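Local coordinates for protein trans-2-enoyl-CoA reductase [NADH] (Treponema denticola ATCC 35405, PDB 4GGO) that reduces the carbon-carbon double bond of trans-2-enoyl-CoA substrates such as crotonyl-CoA with NADH, a step of bacterial fatty acid synthesis, at residues A[18-23]-A[389-394]; A[33-38]-A[67-72]; A[312-317]-A[338-343]. All blocks are in the same frame, centred on the assembly; numbering follows the deposited sequence.

Interaction 1: residues A[18-23]-A[389-394]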
loop_
_atom_site.group_PDB
_atom_site.type_symbol
_atom_site.label_atom_id
_atom_site.label_comp_id
_atom_site.label_asym_id
_atom_site.label_seq_id
_atom_site.Cartn_x
_atom_site.Cartn_y
_atom_site.Cartn_z
ATOM N N ASN A 18 2.654 -17.651 7.647
ATOM C CA ASN A 18 2.084 -18.398 6.529
ATOM C C ASN A 18 0.956 -17.660 5.807
ATOM O O ASN A 18 0.672 -16.499 6.098
ATOM C CB ASN A 18 1.604 -19.773 6.999
ATOM C CG ASN A 18 0.594 -19.683 8.123
ATOM O OD1 ASN A 18 0.524 -18.679 8.830
ATOM N ND2 ASN A 18 -0.193 -20.738 8.297
ATOM N N ALA A 19 0.321 -18.343 4.860
ATOM C CA ALA A 19 -0.760 -17.746 4.084
ATOM C C ALA A 19 -1.732 -18.804 3.575
ATOM O O ALA A 19 -1.342 -19.937 3.295
ATOM C CB ALA A 19 -0.196 -16.940 2.924
ATOM N N HIS A 20 -3.000 -18.424 3.459
ATOM C CA HIS A 20 -4.028 -19.323 2.952
ATOM C C HIS A 20 -4.292 -19.021 1.480
ATOM O O HIS A 20 -4.762 -17.935 1.144
ATOM C CB HIS A 20 -5.314 -19.168 3.764
ATOM C CG HIS A 20 -6.213 -20.363 3.708
ATOM N ND1 HIS A 20 -7.108 -20.575 2.681
ATOM C CD2 HIS A 20 -6.362 -21.408 4.557
ATOM C CE1 HIS A 20 -7.765 -21.701 2.898
ATOM N NE2 HIS A 20 -7.332 -22.224 4.030
ATOM N N PRO A 21 -3.979 -19.982 0.596
ATOM C CA PRO A 21 -4.084 -19.811 -0.858
ATOM C C PRO A 21 -5.481 -19.400 -1.322
ATOM O O PRO A 21 -5.611 -18.443 -2.084
ATOM C CB PRO A 21 -3.739 -21.203 -1.399
ATOM C CG PRO A 21 -2.888 -21.812 -0.339
ATOM C CD PRO A 21 -3.452 -21.310 0.956
ATOM N N GLN A 22 -6.505 -20.114 -0.870
ATOM C CA GLN A 22 -7.875 -19.822 -1.283
ATOM C C GLN A 22 -8.371 -18.518 -0.667
ATOM O O GLN A 22 -9.130 -17.776 -1.291
ATOM C CB GLN A 22 -8.817 -20.973 -0.918
ATOM C CG GLN A 22 -8.609 -22.242 -1.730
ATOM C CD GLN A 22 -7.341 -22.982 -1.352
ATOM O OE1 GLN A 22 -6.423 -23.114 -2.160
ATOM N NE2 GLN A 22 -7.284 -23.465 -0.116
ATOM N N GLY A 23 -7.940 -18.249 0.560
ATOM C CA GLY A 23 -8.302 -17.025 1.248
ATOM C C GLY A 23 -7.765 -15.800 0.536
ATOM O O GLY A 23 -8.456 -14.788 0.413
ATOM N N ILE A 389 -14.855 -18.682 3.206
ATOM C CA ILE A 389 -13.818 -19.708 3.203
ATOM C C ILE A 389 -13.991 -20.666 4.378
ATOM O O ILE A 389 -14.173 -20.238 5.518
ATOM C CB ILE A 389 -12.405 -19.089 3.229
ATOM C CG1 ILE A 389 -12.198 -18.191 2.010
ATOM C CG2 ILE A 389 -11.340 -20.177 3.268
ATOM C CD1 ILE A 389 -12.333 -18.912 0.688
ATOM N N ASN A 390 -13.934 -21.963 4.088
ATOM C CA ASN A 390 -14.147 -23.003 5.089
ATOM C C ASN A 390 -13.122 -22.969 6.221
ATOM O O ASN A 390 -13.490 -22.959 7.399
ATOM C CB ASN A 390 -14.144 -24.381 4.418
ATOM C CG ASN A 390 -14.756 -25.465 5.291
ATOM O OD1 ASN A 390 -14.651 -25.434 6.517
ATOM N ND2 ASN A 390 -15.398 -26.438 4.654
ATOM N N TYR A 391 -11.842 -22.965 5.853
ATOM C CA TYR A 391 -10.720 -22.998 6.801
ATOM C C TYR A 391 -10.572 -24.316 7.569
ATOM O O TYR A 391 -9.457 -24.716 7.913
ATOM C CB TYR A 391 -10.735 -21.792 7.752
ATOM C CG TYR A 391 -10.439 -20.482 7.062
ATOM C CD1 TYR A 391 -9.215 -20.259 6.454
ATOM C CD2 TYR A 391 -11.383 -19.467 7.020
ATOM C CE1 TYR A 391 -8.939 -19.068 5.823
ATOM C CE2 TYR A 391 -11.114 -18.270 6.391
ATOM C CZ TYR A 391 -9.892 -18.081 5.790
ATOM O OH TYR A 391 -9.617 -16.892 5.163
ATOM N N GLU A 392 -11.688 -24.986 7.835
ATOM C CA GLU A 392 -11.647 -26.314 8.437
ATOM C C GLU A 392 -11.403 -27.356 7.353
ATOM O O GLU A 392 -11.133 -28.521 7.640
ATOM C CB GLU A 392 -12.940 -26.615 9.199
ATOM C CG GLU A 392 -13.227 -25.661 10.352
ATOM C CD GLU A 392 -12.223 -25.779 11.490
ATOM O OE1 GLU A 392 -11.473 -26.777 11.537
ATOM O OE2 GLU A 392 -12.190 -24.868 12.343
ATOM N N ALA A 393 -11.508 -26.922 6.101
ATOM C CA ALA A 393 -11.120 -27.746 4.968
ATOM C C ALA A 393 -9.616 -27.608 4.770
ATOM O O ALA A 393 -9.081 -26.499 4.799
ATOM C CB ALA A 393 -11.864 -27.314 3.717
ATOM N N GLU A 394 -8.933 -28.729 4.560
ATOM C CA GLU A 394 -7.477 -28.709 4.441
ATOM C C GLU A 394 -7.002 -28.345 3.036
ATOM O O GLU A 394 -7.666 -28.645 2.044
ATOM C CB GLU A 394 -6.869 -30.044 4.888
ATOM C CG GLU A 394 -6.878 -31.142 3.836
ATOM C CD GLU A 394 -6.301 -32.447 4.352
ATOM O OE1 GLU A 394 -6.818 -33.517 3.968
ATOM O OE2 GLU A 394 -5.327 -32.405 5.133
HETATM O O HOH W 1 -7.639 -24.619 6.282
#
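For His20, chi1 (-157°) sets CG anti to the backbone N, toward segment 389-394, and chi2 (-84°) turns one imidazole face to Tyr391, whose CG stands anti to its carbonyl carbon. The two rings form an edge-to-face (T-shaped) pair: their centroids are 4.7 Å apart and their planes meet at 68°. The CD1-CE1 edge of the tyrosine does the touching; Tyr391 CE1 lies over the centre of the imidazole, and Tyr391 CD1 comes within 3.6 Å of His20 CD2. Ile389 fills in beside them. Its CG2 sits over the centre of the Tyr391 ring and reaches His20 CE1 at 3.9 Å, while its CG1 rests 4.1 Å from Gly23 CA.

The bond from Gly23 N to His20 ND1 (3.3 Å), its donor in the ring plane, limits the rotation of the imidazole. A water is a weak neighbour of His20 NE2 at 3.3 Å and lies within hydrogen-bonding distance of Ala393 O. The phenol of Tyr391 is held by Gly383 O and Val386 N. No direct hydrogen bond joins the two segments, so ring and methyl contacts carry the join of the C-terminal loop to helix 21-38, whose first turn is closed by His20 as a side-chain N-cap.

Interaction 2: residues A[33-38]-A[67-72]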
loop_
_atom_site.group_PDB
_atom_site.type_symbol
_atom_site.label_atom_id
_atom_site.label_comp_id
_atom_site.label_asym_id
_atom_site.label_seq_id
_atom_site.Cartn_x
_atom_site.Cartn_y
_atom_site.Cartn_z
ATOM N N GLU A 33 -14.910 -7.501 -7.240
ATOM C CA GLU A 33 -16.361 -7.343 -7.207
ATOM C C GLU A 33 -16.761 -5.945 -6.748
ATOM O O GLU A 33 -17.696 -5.353 -7.288
ATOM C CB GLU A 33 -17.011 -8.402 -6.313
ATOM C CG GLU A 33 -18.530 -8.289 -6.238
ATOM C CD GLU A 33 -19.162 -9.355 -5.363
ATOM O OE1 GLU A 33 -18.442 -10.279 -4.929
ATOM O OE2 GLU A 33 -20.382 -9.266 -5.106
ATOM N N TYR A 34 -16.051 -5.416 -5.754
ATOM C CA TYR A 34 -16.323 -4.065 -5.280
ATOM C C TYR A 34 -16.026 -3.045 -6.370
ATOM O O TYR A 34 -16.810 -2.124 -6.600
ATOM C CB TYR A 34 -15.504 -3.730 -4.030
ATOM C CG TYR A 34 -15.710 -2.304 -3.562
ATOM C CD1 TYR A 34 -16.771 -1.976 -2.728
ATOM C CD2 TYR A 34 -14.855 -1.285 -3.966
ATOM C CE1 TYR A 34 -16.971 -0.675 -2.304
ATOM C CE2 TYR A 34 -15.049 0.020 -3.549
ATOM C CZ TYR A 34 -16.107 0.318 -2.717
ATOM O OH TYR A 34 -16.305 1.613 -2.297
ATOM N N THR A 35 -14.884 -3.215 -7.028
ATOM C CA THR A 35 -14.440 -2.289 -8.064
ATOM C C THR A 35 -15.438 -2.196 -9.218
ATOM O O THR A 35 -15.697 -1.111 -9.741
ATOM C CB THR A 35 -13.054 -2.687 -8.614
ATOM O OG1 THR A 35 -12.112 -2.750 -7.536
ATOM C CG2 THR A 35 -12.572 -1.674 -9.642
ATOM N N LYS A 36 -16.001 -3.336 -9.609
ATOM C CA LYS A 36 -16.999 -3.367 -10.674
ATOM C C LYS A 36 -18.264 -2.618 -10.265
ATOM O O LYS A 36 -18.954 -2.038 -11.106
ATOM C CB LYS A 36 -17.338 -4.811 -11.056
ATOM C CG LYS A 36 -16.208 -5.555 -11.750
ATOM C CD LYS A 36 -16.610 -6.986 -12.072
ATOM C CE LYS A 36 -15.525 -7.705 -12.856
ATOM N NZ LYS A 36 -15.300 -7.081 -14.189
ATOM N N LYS A 37 -18.564 -2.629 -8.971
ATOM C CA LYS A 37 -19.737 -1.933 -8.453
ATOM C C LYS A 37 -19.437 -0.467 -8.164
ATOM O O LYS A 37 -20.333 0.374 -8.202
ATOM C CB LYS A 37 -20.244 -2.601 -7.176
ATOM C CG LYS A 37 -20.682 -4.040 -7.348
ATOM C CD LYS A 37 -21.219 -4.597 -6.038
ATOM C CE LYS A 37 -21.619 -6.054 -6.184
ATOM N NZ LYS A 37 -22.621 -6.245 -7.268
ATOM N N ARG A 38 -18.177 -0.166 -7.870
ATOM C CA ARG A 38 -17.783 1.190 -7.502
ATOM C C ARG A 38 -17.504 2.048 -8.731
ATOM O O ARG A 38 -17.984 3.177 -8.837
ATOM C CB ARG A 38 -16.558 1.159 -6.586
ATOM C CG ARG A 38 -16.042 2.530 -6.190
ATOM C CD ARG A 38 -17.109 3.334 -5.468
ATOM N NE ARG A 38 -16.610 4.634 -5.028
ATOM C CZ ARG A 38 -16.599 5.725 -5.785
ATOM N NH1 ARG A 38 -17.054 5.676 -7.032
ATOM N NH2 ARG A 38 -16.129 6.867 -5.300
ATOM N N ARG A 67 -3.845 -1.819 -9.039
ATOM C CA ARG A 67 -3.853 -2.641 -10.240
ATOM C C ARG A 67 -5.269 -3.122 -10.533
ATOM O O ARG A 67 -5.721 -3.094 -11.677
ATOM C CB ARG A 67 -2.902 -3.830 -10.092
ATOM C CG ARG A 67 -2.444 -4.411 -11.421
ATOM C CD ARG A 67 -1.591 -5.658 -11.236
ATOM N NE ARG A 67 -1.143 -6.191 -12.519
ATOM C CZ ARG A 67 -0.458 -7.322 -12.666
ATOM N NH1 ARG A 67 -0.140 -8.053 -11.606
ATOM N NH2 ARG A 67 -0.096 -7.723 -13.876
ATOM N N ILE A 68 -5.969 -3.549 -9.486
ATOM C CA ILE A 68 -7.346 -4.018 -9.611
ATOM C C ILE A 68 -8.284 -2.913 -10.103
ATOM O O ILE A 68 -9.127 -3.146 -10.972
ATOM C CB ILE A 68 -7.862 -4.593 -8.274
ATOM C CG1 ILE A 68 -7.136 -5.900 -7.945
ATOM C CG2 ILE A 68 -9.365 -4.823 -8.323
ATOM C CD1 ILE A 68 -7.561 -6.522 -6.636
ATOM N N THR A 69 -8.131 -1.711 -9.553
ATOM C CA THR A 69 -8.958 -0.580 -9.963
ATOM C C THR A 69 -8.715 -0.220 -11.429
ATOM O O THR A 69 -9.656 0.027 -12.183
ATOM C CB THR A 69 -8.710 0.663 -9.081
ATOM O OG1 THR A 69 -8.987 0.346 -7.711
ATOM C CG2 THR A 69 -9.607 1.817 -9.517
ATOM N N ALA A 70 -7.448 -0.199 -11.828
ATOM C CA ALA A 70 -7.089 0.121 -13.206
ATOM C C ALA A 70 -7.609 -0.935 -14.174
ATOM O O ALA A 70 -8.181 -0.609 -15.212
ATOM C CB ALA A 70 -5.581 0.272 -13.345
ATOM N N ALA A 71 -7.414 -2.200 -13.821
ATOM C CA ALA A 71 -7.774 -3.304 -14.706
ATOM C C ALA A 71 -9.276 -3.575 -14.745
ATOM O O ALA A 71 -9.875 -3.612 -15.816
ATOM C CB ALA A 71 -7.014 -4.569 -14.316
ATOM N N PHE A 72 -9.884 -3.763 -13.579
ATOM C CA PHE A 72 -11.275 -4.203 -13.528
ATOM C C PHE A 72 -12.281 -3.064 -13.403
ATOM O O PHE A 72 -13.490 -3.285 -13.469
ATOM C CB PHE A 72 -11.468 -5.229 -12.410
ATOM C CG PHE A 72 -10.642 -6.468 -12.588
ATOM C CD1 PHE A 72 -11.039 -7.460 -13.469
ATOM C CD2 PHE A 72 -9.459 -6.635 -11.887
ATOM C CE1 PHE A 72 -10.276 -8.600 -13.639
ATOM C CE2 PHE A 72 -8.694 -7.773 -12.053
ATOM C CZ PHE A 72 -9.103 -8.757 -12.931
#
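Thr35 and Ile68 meet at the tightest point between helical segments 33-38 and 67-72, with Thr35 OG1 3.5 Å from Ile68 CG2. The threonine points toward the other helix, and its two branches divide the work. CG2, set anti to the backbone N, reaches the backbone of the opposing helix, 3.8 Å from Thr69 CA and 4.0 Å from Phe72 C. OG1 lies beside the isoleucine methyl instead, and its polar need is met within its own helix by Gln31 O. Thr69 OG1 is likewise engaged by Ala65 O, which accounts for two hydroxyls 4.4 Å apart in a buried interface with no hydrogen bond across it. Such small side chains let the backbones come close: the CA atoms of Thr35 and Thr69 are 6.0 Å apart.

The axes of the two short segments approach to 9.4 Å and cross at -55°. Helix 61-74 follows strand 52-56 of the parallel sheet and leads to strand 77-82, so it is the crossover helix of a Rossmann beta-alpha-beta unit, and residues 57-62 near its start bind NAD(+). Helix 21-38 precedes that unit in the chain and packs against the helix from outside, with Ile312 of helix 311-323 touching Thr35 as well.

Toward Lys36 the fit becomes slack and the surface opens to solvent. The lysine does not aim at its neighbour from CB; its chain passes by, with CG 3.9 Å from Phe72 O. Its amine stands 4.3 Å from Phe72 CD1, oblique to the ring, and forms a salt bridge with Glu110. Phe72 starts toward segment 33-38, but its ring leads away, into an edge-to-face pair with Phe103 of helix 95-110.

Interaction 3: residues A[312-317]-A[338-343]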
loop_
_atom_site.group_PDB
_atom_site.type_symbol
_atom_site.label_atom_id
_atom_site.label_comp_id
_atom_site.label_asym_id
_atom_site.label_seq_id
_atom_site.Cartn_x
_atom_site.Cartn_y
_atom_site.Cartn_z
ATOM N N ILE A 312 -9.166 -0.973 -1.167
ATOM C CA ILE A 312 -9.896 -0.897 -2.429
ATOM C C ILE A 312 -10.865 0.289 -2.460
ATOM O O ILE A 312 -11.115 0.863 -3.518
ATOM C CB ILE A 312 -10.620 -2.231 -2.766
ATOM C CG1 ILE A 312 -11.014 -2.274 -4.246
ATOM C CG2 ILE A 312 -11.822 -2.456 -1.855
ATOM C CD1 ILE A 312 -9.833 -2.253 -5.194
ATOM N N GLU A 313 -11.393 0.669 -1.298
ATOM C CA GLU A 313 -12.261 1.841 -1.217
ATOM C C GLU A 313 -11.439 3.107 -1.435
ATOM O O GLU A 313 -11.845 4.006 -2.172
ATOM C CB GLU A 313 -12.984 1.906 0.133
ATOM C CG GLU A 313 -14.069 0.855 0.324
ATOM C CD GLU A 313 -13.520 -0.496 0.749
ATOM O OE1 GLU A 313 -12.326 -0.572 1.111
ATOM O OE2 GLU A 313 -14.286 -1.481 0.723
ATOM N N GLN A 314 -10.277 3.158 -0.790
ATOM C CA GLN A 314 -9.347 4.274 -0.922
ATOM C C GLN A 314 -8.931 4.521 -2.368
ATOM O O GLN A 314 -9.010 5.642 -2.864
ATOM C CB GLN A 314 -8.093 4.007 -0.088
ATOM C CG GLN A 314 -8.175 4.480 1.343
ATOM C CD GLN A 314 -7.612 5.873 1.521
ATOM O OE1 GLN A 314 -6.400 6.076 1.439
ATOM N NE2 GLN A 314 -8.488 6.841 1.765
ATOM N N ILE A 315 -8.482 3.464 -3.038
ATOM C CA ILE A 315 -7.906 3.596 -4.370
ATOM C C ILE A 315 -8.951 3.854 -5.457
ATOM O O ILE A 315 -8.714 4.638 -6.376
ATOM C CB ILE A 315 -7.034 2.380 -4.730
ATOM C CG1 ILE A 315 -5.945 2.192 -3.670
ATOM C CG2 ILE A 315 -6.415 2.555 -6.102
ATOM C CD1 ILE A 315 -5.151 3.448 -3.379
ATOM N N THR A 316 -10.106 3.205 -5.353
ATOM C CA THR A 316 -11.196 3.493 -6.278
ATOM C C THR A 316 -11.607 4.960 -6.171
ATOM O O THR A 316 -11.876 5.608 -7.181
ATOM C CB THR A 316 -12.422 2.589 -6.049
ATOM O OG1 THR A 316 -12.770 2.586 -4.659
ATOM C CG2 THR A 316 -12.131 1.169 -6.505
ATOM N N ARG A 317 -11.635 5.485 -4.948
ATOM C CA ARG A 317 -11.930 6.902 -4.745
ATOM C C ARG A 317 -10.821 7.768 -5.334
ATOM O O ARG A 317 -11.086 8.824 -5.911
ATOM C CB ARG A 317 -12.129 7.224 -3.259
ATOM C CG ARG A 317 -12.351 8.706 -2.981
ATOM C CD ARG A 317 -13.117 8.946 -1.683
ATOM N NE ARG A 317 -12.327 8.652 -0.489
ATOM C CZ ARG A 317 -11.559 9.540 0.137
ATOM N NH1 ARG A 317 -11.465 10.779 -0.323
ATOM N NH2 ARG A 317 -10.882 9.189 1.222
ATOM N N ILE A 338 -1.501 14.952 -3.476
ATOM C CA ILE A 338 -2.847 14.398 -3.496
ATOM C C ILE A 338 -3.176 13.880 -2.099
ATOM O O ILE A 338 -2.375 13.169 -1.494
ATOM C CB ILE A 338 -2.979 13.256 -4.520
ATOM C CG1 ILE A 338 -2.750 13.783 -5.938
ATOM C CG2 ILE A 338 -4.346 12.597 -4.415
ATOM C CD1 ILE A 338 -2.838 12.719 -7.010
ATOM N N ARG A 339 -4.348 14.247 -1.587
ATOM C CA ARG A 339 -4.745 13.862 -0.238
ATOM C C ARG A 339 -6.024 13.035 -0.231
ATOM O O ARG A 339 -7.109 13.560 -0.473
ATOM C CB ARG A 339 -4.944 15.106 0.636
ATOM C CG ARG A 339 -3.743 16.034 0.699
ATOM C CD ARG A 339 -2.562 15.366 1.383
ATOM N NE ARG A 339 -2.826 15.086 2.792
ATOM C CZ ARG A 339 -2.555 15.928 3.784
ATOM N NH1 ARG A 339 -2.010 17.109 3.524
ATOM N NH2 ARG A 339 -2.825 15.590 5.038
ATOM N N ILE A 340 -5.900 11.741 0.047
ATOM C CA ILE A 340 -7.078 10.910 0.273
ATOM C C ILE A 340 -7.115 10.427 1.718
ATOM O O ILE A 340 -7.859 9.508 2.064
ATOM C CB ILE A 340 -7.176 9.724 -0.710
ATOM C CG1 ILE A 340 -5.959 8.808 -0.585
ATOM C CG2 ILE A 340 -7.336 10.229 -2.139
ATOM C CD1 ILE A 340 -6.041 7.574 -1.462
ATOM N N ASP A 341 -6.302 11.063 2.555
ATOM C CA ASP A 341 -6.394 10.892 3.998
ATOM C C ASP A 341 -7.247 12.024 4.562
ATOM O O ASP A 341 -7.245 12.285 5.766
ATOM C CB ASP A 341 -5.003 10.909 4.635
ATOM C CG ASP A 341 -4.261 12.211 4.390
ATOM O OD1 ASP A 341 -4.590 12.918 3.415
ATOM O OD2 ASP A 341 -3.342 12.527 5.174
ATOM N N ASP A 342 -7.971 12.694 3.673
ATOM C CA ASP A 342 -8.764 13.862 4.043
ATOM C C ASP A 342 -9.929 13.518 4.971
ATOM O O ASP A 342 -10.309 14.324 5.816
ATOM C CB ASP A 342 -9.252 14.610 2.795
ATOM C CG ASP A 342 -9.943 13.701 1.794
ATOM O OD1 ASP A 342 -9.758 12.468 1.866
ATOM O OD2 ASP A 342 -10.669 14.224 0.924
ATOM N N TRP A 343 -10.487 12.321 4.820
ATOM C CA TRP A 343 -11.554 11.872 5.708
ATOM C C TRP A 343 -10.991 11.486 7.074
ATOM O O TRP A 343 -11.618 11.729 8.103
ATOM C CB TRP A 343 -12.312 10.690 5.098
ATOM C CG TRP A 343 -13.051 11.025 3.835
ATOM C CD1 TRP A 343 -13.146 12.248 3.234
ATOM C CD2 TRP A 343 -13.805 10.120 3.021
ATOM N NE1 TRP A 343 -13.910 12.159 2.094
ATOM C CE2 TRP A 343 -14.327 10.863 1.941
ATOM C CE3 TRP A 343 -14.092 8.753 3.101
ATOM C CZ2 TRP A 343 -15.115 10.283 0.949
ATOM C CZ3 TRP A 343 -14.875 8.181 2.112
ATOM C CH2 TRP A 343 -15.378 8.944 1.053
#
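Stacking dominates where Arg317 meets Trp343. The guanidinium lies flat on the indole, the planes only 5° apart, and Arg317 CZ is 3.6 Å from the centroid of the six-membered ring, 12° off its normal: a cation-pi contact over the face. The arginine chain leaves its helix with CG anti to the backbone N and bends at chi3. Its CD and NE pass over CH2 and CZ2 of the tryptophan, and Ile340 CB lies over the opposite guanidinium face.

Charge pairing uses the guanidinium edge. Arg317 NH1 donates in plane to the syn lone pair of Asp342 OD1 at 3.2 Å, with the two flat groups nearly coplanar. Each charge has a second partner, Glu309 for Arg317 and Arg322 for Asp342.

Hydrogen bonds to the backbone complete the join. Gln314 NE2 reaches Ile340 O at 2.8 Å, almost straight (172°) and in the amide plane, whereas Arg317 NH2 adds a weak bond to the same oxygen. Gln314 OE1 accepts from Lys278 N and also packs 3.3 Å from Ile340 CD1. NE2 also bonds Glu309, so three partners hold the amide.

The Gln314 side chain comes to about 4 Å from that of Tyr62, a residue that binds NAD(+). The contact joins helix 311-323 to residues 340-343, which run on from 338-339, an outermost strand of the parallel Rossmann sheet, close to the dinucleotide site.

In the fold
From the N terminus, residues 18-23 open interaction 1, which closes only at 389-394 and so encloses nearly the whole chain, bringing its two ends together. Nested inside it are interactions 2 and 3, in series. Interaction 2 closes a short loop from the end of helix 21-38, through strand 52-56, to helix 61-74. Interaction 3 closes another, from helix 311-323 to the edge strand 338-339 and the residues after it. Interactions 1 and 2 share helix 21-38 but lie 24 Å apart between centres. Interactions 2 and 3 touch: Thr35 OG1 packs 3.3 Å from Ile312 CD1, and Thr69 meets Thr316, giving a three-helix junction beside the sheet.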